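Local coordinates for 23S rRNA (guanine(2535)-N(1))-methyltransferase (Streptomyces viridochromogenes, PDB 1O9G), which methylates N1 of guanine-2535 in 23S ribosomal RNA with S-adenosyl-L-methionine as methyl donor, conferring resistance to the orthosomycin antibiotic avilamycin, at residues Lys218-Leu230 / Ala237-Gly249. The protein carries 3 engineered substitutions. Residues are numbered along the deposited sequence; the frame is centred on the assembly and turned at random.
Sequences KIPVAPVKALERL and AVMVRAADVLEAG. Engineered in segment 237-249: Met-239 (natural residue Leu).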
ATOM      1  N   LYS A 218     -10.429 -14.716  -8.262  1.00 28.37           N
ATOM      2  CA  LYS A 218     -10.270 -13.964  -9.502  1.00 27.88           C
ATOM      3  C   LYS A 218     -11.076 -12.659  -9.418  1.00 26.25           C
ATOM      4  O   LYS A 218     -12.293 -12.687  -9.251  1.00 29.18           O
ATOM      5  CB  LYS A 218     -10.741 -14.804 -10.696  1.00 30.71           C
ATOM      6  CG  LYS A 218     -10.348 -14.223 -12.049  1.00 32.17           C
ATOM      7  CD  LYS A 218     -10.453 -15.235 -13.183  1.00 38.71           C
ATOM      8  CE  LYS A 218      -9.325 -16.290 -13.146  1.00 42.62           C
ATOM      9  NZ  LYS A 218      -7.956 -15.706 -12.964  1.00 42.13           N
ATOM     10  N   ILE A 219     -10.404 -11.514  -9.557  1.00 24.07           N
ATOM     11  CA  ILE A 219     -11.066 -10.218  -9.484  1.00 23.91           C
ATOM     12  C   ILE A 219     -11.612  -9.850 -10.854  1.00 24.99           C
ATOM     13  O   ILE A 219     -10.863  -9.818 -11.817  1.00 25.05           O
ATOM     14  CB  ILE A 219     -10.069  -9.162  -8.985  1.00 21.95           C
ATOM     15  CG1 ILE A 219      -9.724  -9.449  -7.519  1.00 23.48           C
ATOM     16  CG2 ILE A 219     -10.651  -7.743  -9.139  1.00 22.48           C
ATOM     17  CD1 ILE A 219      -8.468  -8.754  -7.028  1.00 24.08           C
ATOM     18  N   PRO A 220     -12.915  -9.591 -10.951  1.00 27.54           N
ATOM     19  CA  PRO A 220     -13.528  -9.266 -12.242  1.00 29.17           C
ATOM     20  C   PRO A 220     -13.124  -7.869 -12.743  1.00 27.33           C
ATOM     21  O   PRO A 220     -13.374  -6.900 -12.040  1.00 29.19           O
ATOM     22  CB  PRO A 220     -15.036  -9.354 -11.943  1.00 32.11           C
ATOM     23  CG  PRO A 220     -15.153  -9.067 -10.462  1.00 31.86           C
ATOM     24  CD  PRO A 220     -13.901  -9.597  -9.848  1.00 29.24           C
ATOM     25  N   VAL A 221     -12.524  -7.777 -13.932  1.00 27.00           N
ATOM     26  CA  VAL A 221     -12.225  -6.482 -14.568  1.00 26.21           C
ATOM     27  C   VAL A 221     -12.761  -6.296 -15.994  1.00 28.94           C
ATOM     28  O   VAL A 221     -12.796  -5.165 -16.488  1.00 29.00           O
ATOM     29  CB  VAL A 221     -10.695  -6.149 -14.569  1.00 23.94           C
ATOM     30  CG1 VAL A 221     -10.159  -6.076 -13.151  1.00 22.03           C
ATOM     31  CG2 VAL A 221      -9.892  -7.152 -15.394  1.00 24.27           C
ATOM     32  N   ALA A 222     -13.169  -7.384 -16.652  1.00 31.58           N
ATOM     33  CA  ALA A 222     -13.733  -7.309 -18.001  1.00 35.42           C
ATOM     34  C   ALA A 222     -14.799  -6.216 -18.042  1.00 37.22           C
ATOM     35  O   ALA A 222     -15.560  -6.083 -17.089  1.00 37.11           O
ATOM     36  CB  ALA A 222     -14.332  -8.652 -18.397  1.00 39.44           C
ATOM     37  N   PRO A 223     -14.878  -5.432 -19.122  1.00 39.74           N
ATOM     38  CA  PRO A 223     -14.150  -5.669 -20.373  1.00 40.88           C
ATOM     39  C   PRO A 223     -12.730  -5.107 -20.431  1.00 37.46           C
ATOM     40  O   PRO A 223     -12.106  -5.244 -21.478  1.00 38.73           O
ATOM     41  CB  PRO A 223     -15.030  -4.957 -21.407  1.00 46.04           C
ATOM     42  CG  PRO A 223     -15.618  -3.798 -20.654  1.00 45.53           C
ATOM     43  CD  PRO A 223     -15.720  -4.224 -19.209  1.00 41.79           C
ATOM     44  N   VAL A 224     -12.224  -4.508 -19.350  1.00 33.59           N
ATOM     45  CA  VAL A 224     -10.830  -4.084 -19.330  1.00 31.27           C
ATOM     46  C   VAL A 224      -9.982  -5.347 -19.422  1.00 31.04           C
ATOM     47  O   VAL A 224     -10.327  -6.361 -18.832  1.00 31.92           O
ATOM     48  CB  VAL A 224     -10.459  -3.275 -18.054  1.00 28.63           C
ATOM     49  CG1 VAL A 224      -9.020  -2.772 -18.139  1.00 27.60           C
ATOM     50  CG2 VAL A 224     -11.420  -2.101 -17.825  1.00 29.40           C
ATOM     51  N   LYS A 225      -8.903  -5.306 -20.195  1.00 32.24           N
ATOM     52  CA  LYS A 225      -7.987  -6.440 -20.280  1.00 33.54           C
ATOM     53  C   LYS A 225      -7.022  -6.383 -19.120  1.00 30.00           C
ATOM     54  O   LYS A 225      -6.494  -5.338 -18.836  1.00 30.57           O
ATOM     55  CB  LYS A 225      -7.182  -6.381 -21.576  1.00 36.95           C
ATOM     56  CG  LYS A 225      -6.279  -7.599 -21.833  1.00 40.94           C
ATOM     57  CD  LYS A 225      -7.014  -8.725 -22.547  1.00 47.13           C
ATOM     58  CE  LYS A 225      -6.131  -9.976 -22.647  1.00 49.65           C
ATOM     59  NZ  LYS A 225      -6.857 -11.149 -23.190  1.00 55.95           N
ATOM     60  N   ALA A 226      -6.789  -7.512 -18.467  1.00 29.03           N
ATOM     61  CA  ALA A 226      -5.828  -7.596 -17.378  1.00 27.51           C
ATOM     62  C   ALA A 226      -4.411  -7.680 -17.944  1.00 27.53           C
ATOM     63  O   ALA A 226      -4.136  -8.506 -18.812  1.00 30.41           O
ATOM     64  CB  ALA A 226      -6.114  -8.836 -16.533  1.00 28.52           C
ATOM     65  N   LEU A 227      -3.506  -6.841 -17.451  1.00 24.91           N
ATOM     66  CA  LEU A 227      -2.093  -7.014 -17.771  1.00 26.66           C
ATOM     67  C   LEU A 227      -1.582  -8.335 -17.211  1.00 27.53           C
ATOM     68  O   LEU A 227      -0.820  -9.027 -17.860  1.00 29.01           O
ATOM     69  CB  LEU A 227      -1.219  -5.888 -17.204  1.00 26.36           C
ATOM     70  CG  LEU A 227      -1.470  -4.460 -17.646  1.00 26.51           C
ATOM     71  CD1 LEU A 227      -0.643  -3.512 -16.789  1.00 27.51           C
ATOM     72  CD2 LEU A 227      -1.151  -4.270 -19.103  1.00 29.14           C
ATOM     73  N   GLU A 228      -1.997  -8.641 -15.987  1.00 22.63           N
ATOM     74  CA  GLU A 228      -1.464  -9.748 -15.191  1.00 23.72           C
ATOM     75  C   GLU A 228      -2.388 -10.060 -13.986  1.00 22.40           C
ATOM     76  O   GLU A 228      -3.049  -9.168 -13.444  1.00 20.85           O
ATOM     77  CB  GLU A 228      -0.078  -9.368 -14.659  1.00 25.03           C
ATOM     78  CG  GLU A 228       0.797 -10.546 -14.281  1.00 27.42           C
ATOM     79  CD  GLU A 228       2.199 -10.138 -13.870  1.00 28.03           C
ATOM     80  OE1 GLU A 228       2.830  -9.297 -14.539  1.00 31.76           O
ATOM     81  OE2 GLU A 228       2.700 -10.689 -12.885  1.00 28.43           O
ATOM     82  N   ARG A 229      -2.407 -11.335 -13.598  1.00 23.63           N
ATOM     83  CA  ARG A 229      -3.109 -11.831 -12.432  1.00 23.53           C
ATOM     84  C   ARG A 229      -2.201 -12.734 -11.609  1.00 24.83           C
ATOM     85  O   ARG A 229      -1.276 -13.328 -12.128  1.00 27.33           O
ATOM     86  CB  ARG A 229      -4.317 -12.640 -12.849  1.00 25.18           C
ATOM     87  CG  ARG A 229      -5.447 -11.843 -13.384  1.00 24.22           C
ATOM     88  CD  ARG A 229      -6.578 -12.735 -13.814  1.00 26.01           C
ATOM     89  NE  ARG A 229      -7.653 -11.990 -14.449  1.00 26.43           N
ATOM     90  CZ  ARG A 229      -8.554 -11.268 -13.801  1.00 25.77           C
ATOM     91  NH1 ARG A 229      -8.535 -11.183 -12.484  1.00 26.09           N
ATOM     92  NH2 ARG A 229      -9.482 -10.626 -14.487  1.00 28.57           N
ATOM     93  N   LEU A 230      -2.445 -12.778 -10.304  1.00 24.07           N
ATOM     94  CA  LEU A 230      -1.849 -13.784  -9.448  1.00 26.13           C
ATOM     95  C   LEU A 230      -2.816 -14.281  -8.371  1.00 26.76           C
ATOM     96  O   LEU A 230      -3.793 -13.610  -8.032  1.00 24.20           O
ATOM     97  CB  LEU A 230      -0.499 -13.319  -8.877  1.00 28.01           C
ATOM     98  CG  LEU A 230      -0.482 -12.299  -7.745  1.00 28.67           C
ATOM     99  CD1 LEU A 230      -1.138 -12.806  -6.461  1.00 30.63           C
ATOM    100  CD2 LEU A 230       0.954 -11.896  -7.420  1.00 31.80           C
ATOM    101  N   ALA A 237      -4.737 -11.021  -6.990  1.00 20.52           N
ATOM    102  CA  ALA A 237      -4.501  -9.663  -7.434  1.00 19.14           C
ATOM    103  C   ALA A 237      -4.675  -9.588  -8.932  1.00 19.04           C
ATOM    104  O   ALA A 237      -4.542 -10.587  -9.627  1.00 23.62           O
ATOM    105  CB  ALA A 237      -3.125  -9.211  -7.028  1.00 19.88           C
ATOM    106  N   VAL A 238      -4.982  -8.388  -9.406  1.00 17.28           N
ATOM    107  CA  VAL A 238      -5.069  -8.102 -10.830  1.00 17.64           C
ATOM    108  C   VAL A 238      -4.444  -6.725 -11.043  1.00 16.09           C
ATOM    109  O   VAL A 238      -4.535  -5.865 -10.189  1.00 17.00           O
ATOM    110  CB  VAL A 238      -6.531  -8.175 -11.342  1.00 18.55           C
ATOM    111  CG1 VAL A 238      -7.398  -7.098 -10.730  1.00 17.96           C
ATOM    112  CG2 VAL A 238      -6.546  -8.129 -12.861  1.00 21.43           C
HETATM  113  N   MSE A 239      -3.792  -6.581 -12.199  1.00 17.86           N
HETATM  114  CA  MSE A 239      -3.213  -5.301 -12.585  1.00 17.59           C
HETATM  115  C   MSE A 239      -3.728  -4.901 -13.948  1.00 17.36           C
HETATM  116  O   MSE A 239      -3.817  -5.721 -14.826  1.00 19.67           O
HETATM  117  CB  MSE A 239      -1.694  -5.429 -12.715  1.00 22.04           C
HETATM  118  CG  MSE A 239      -0.978  -5.910 -11.496  1.00 26.57           C
HETATM  119 SE   MSE A 239       0.918  -6.031 -11.809  1.00 38.49          SE
HETATM  120  CE  MSE A 239       0.929  -6.193 -13.783  1.00 41.55           C
ATOM    121  N   VAL A 240      -4.035  -3.619 -14.078  1.00 16.62           N
ATOM    122  CA  VAL A 240      -4.468  -3.043 -15.334  1.00 17.13           C
ATOM    123  C   VAL A 240      -3.724  -1.737 -15.599  1.00 16.56           C
ATOM    124  O   VAL A 240      -3.228  -1.086 -14.716  1.00 17.29           O
ATOM    125  CB  VAL A 240      -6.012  -2.750 -15.348  1.00 17.59           C
ATOM    126  CG1 VAL A 240      -6.818  -4.032 -15.198  1.00 20.79           C
ATOM    127  CG2 VAL A 240      -6.383  -1.757 -14.344  1.00 18.53           C
ATOM    128  N   ARG A 241      -3.668  -1.363 -16.863  1.00 17.09           N
ATOM    129  CA  ARG A 241      -3.079  -0.118 -17.252  1.00 18.22           C
ATOM    130  C   ARG A 241      -4.147   0.960 -17.345  1.00 17.57           C
ATOM    131  O   ARG A 241      -5.201   0.714 -17.910  1.00 17.46           O
ATOM    132  CB  ARG A 241      -2.417  -0.279 -18.611  1.00 19.92           C
ATOM    133  CG  ARG A 241      -1.826   1.009 -19.129  1.00 24.23           C
ATOM    134  CD  ARG A 241      -0.633   0.860 -20.028  1.00 29.87           C
ATOM    135  NE  ARG A 241       0.420   0.044 -19.452  1.00 32.24           N
ATOM    136  CZ  ARG A 241       0.780  -1.164 -19.869  1.00 37.86           C
ATOM    137  NH1 ARG A 241       0.112  -1.776 -20.857  1.00 40.43           N
ATOM    138  NH2 ARG A 241       1.823  -1.781 -19.284  1.00 37.11           N
ATOM    139  N   ALA A 242      -3.828   2.154 -16.887  1.00 18.61           N
ATOM    140  CA  ALA A 242      -4.783   3.273 -16.878  1.00 19.50           C
ATOM    141  C   ALA A 242      -5.338   3.534 -18.279  1.00 18.77           C
ATOM    142  O   ALA A 242      -6.549   3.614 -18.444  1.00 19.55           O
ATOM    143  CB  ALA A 242      -4.149   4.513 -16.310  1.00 23.45           C
ATOM    144  N   ALA A 243      -4.469   3.593 -19.282  1.00 17.96           N
ATOM    145  CA  ALA A 243      -4.905   3.839 -20.673  1.00 20.43           C
ATOM    146  C   ALA A 243      -5.904   2.799 -21.125  1.00 19.47           C
ATOM    147  O   ALA A 243      -6.845   3.119 -21.865  1.00 23.01           O
ATOM    148  CB  ALA A 243      -3.728   3.863 -21.610  1.00 22.16           C
ATOM    149  N   ASP A 244      -5.701   1.548 -20.731  1.00 18.35           N
ATOM    150  CA  ASP A 244      -6.611   0.468 -21.111  1.00 18.60           C
ATOM    151  C   ASP A 244      -7.963   0.607 -20.452  1.00 18.53           C
ATOM    152  O   ASP A 244      -8.989   0.307 -21.070  1.00 20.27           O
ATOM    153  CB  ASP A 244      -6.027  -0.914 -20.781  1.00 18.66           C
ATOM    154  CG  ASP A 244      -4.787  -1.257 -21.593  1.00 22.95           C
ATOM    155  OD1 ASP A 244      -4.574  -0.694 -22.693  1.00 28.83           O
ATOM    156  OD2 ASP A 244      -3.987  -2.134 -21.235  1.00 23.36           O
ATOM    157  N   VAL A 245      -7.998   1.062 -19.209  1.00 17.84           N
ATOM    158  CA  VAL A 245      -9.264   1.276 -18.536  1.00 18.86           C
ATOM    159  C   VAL A 245     -10.078   2.323 -19.315  1.00 19.92           C
ATOM    160  O   VAL A 245     -11.267   2.144 -19.563  1.00 21.12           O
ATOM    161  CB  VAL A 245      -9.087   1.732 -17.101  1.00 20.06           C
ATOM    162  CG1 VAL A 245     -10.412   2.107 -16.491  1.00 23.63           C
ATOM    163  CG2 VAL A 245      -8.406   0.647 -16.265  1.00 21.09           C
ATOM    164  N   LEU A 246      -9.439   3.410 -19.727  1.00 21.84           N
ATOM    165  CA  LEU A 246     -10.137   4.467 -20.471  1.00 24.80           C
ATOM    166  C   LEU A 246     -10.669   3.974 -21.800  1.00 25.22           C
ATOM    167  O   LEU A 246     -11.740   4.381 -22.227  1.00 27.25           O
ATOM    168  CB  LEU A 246      -9.235   5.679 -20.703  1.00 27.77           C
ATOM    169  CG  LEU A 246      -8.928   6.475 -19.431  1.00 30.49           C
ATOM    170  CD1 LEU A 246      -8.158   7.735 -19.793  1.00 35.55           C
ATOM    171  CD2 LEU A 246     -10.211   6.823 -18.685  1.00 34.91           C
ATOM    172  N   GLU A 247      -9.929   3.080 -22.444  1.00 24.37           N
ATOM    173  CA  GLU A 247     -10.319   2.591 -23.755  1.00 27.77           C
ATOM    174  C   GLU A 247     -11.553   1.702 -23.678  1.00 26.40           C
ATOM    175  O   GLU A 247     -12.235   1.544 -24.661  1.00 29.30           O
ATOM    176  CB  GLU A 247      -9.160   1.863 -24.442  1.00 29.89           C
ATOM    177  CG  GLU A 247      -8.109   2.786 -25.050  1.00 37.23           C
ATOM    178  CD  GLU A 247      -8.640   3.732 -26.122  1.00 46.81           C
ATOM    179  OE1 GLU A 247      -9.611   3.387 -26.838  1.00 51.03           O
ATOM    180  OE2 GLU A 247      -8.070   4.841 -26.264  1.00 53.69           O
ATOM    181  N   ALA A 248     -11.834   1.124 -22.514  1.00 31.65           N
ATOM    182  CA  ALA A 248     -13.002   0.251 -22.345  1.00 29.29           C
ATOM    183  C   ALA A 248     -14.349   0.987 -22.361  1.00 26.49           C
ATOM    184  O   ALA A 248     -15.395   0.374 -22.578  1.00 30.74           O
ATOM    185  CB  ALA A 248     -12.863  -0.567 -21.086  1.00 36.60           C
ATOM    186  N   GLY A 249     -14.337   2.291 -22.125  1.00 27.21           N
ATOM    187  CA  GLY A 249     -15.559   3.078 -22.159  1.00 28.76           C
ATOM    188  C   GLY A 249     -16.410   2.988 -20.901  1.00 27.03           C
ATOM    189  O   GLY A 249     -15.937   2.505 -19.873  1.00 31.94           O
TER
HETATM  190  O   HOH W   1      -7.229 -11.926  -9.988  1.00 20.62           O
HETATM  191  O   HOH W   2      -4.663  -3.311 -18.790  1.00 19.25           O
HETATM  192  O   HOH W   3      -9.129  -2.466 -21.899  1.00 35.29           O
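Arg-229 and Val-238 form a non-hydrogen-bonded pair in the C-terminal antiparallel beta hairpin that ends the Rossmann-like methyltransferase sheet on one side, strand 228-232 forming that edge. Their side chains run side by side, and Val-238 CG2 lies 3.7 Å above one face of the guanidinium while Lys-218 CG lies over the opposite face, each offset toward the rim. Extended from CG to NE, the arginine is long enough to reach back to the incoming loop, where NH1 (2.8 Å) and NH2 (3.1 Å) both hold Ile-219 O nearly in the guanidinium plane. The other branch of Val-238, CG1, meets Ile-219 CG2 and Val-221 CG1, beta-branched residues that fill this face compactly. On the face of Glu-228, Leu-230 and Ala-237, the engineered selenomethionine Met-239 bends at its last torsion and brings CE against CB of Glu-228; the Glu-228 carboxylate makes salt bridges with Arg-5, Arg-42 and Arg-46. Farther along, Val-224 inserts between strand and helix: CG1 meets Val-240 CG1 and Val-245 CG2, and CG2 meets Ala-248 CB, a small methyl. Water joins Lys-225 O, Arg-241 N and Asp-244 OD2. Arg-241 NH2 bonds Arg-46 O, while Leu-227's branched apolar end covers one guanidinium face, Leu-227 CD2 3.3 Å from Arg-241 NH1.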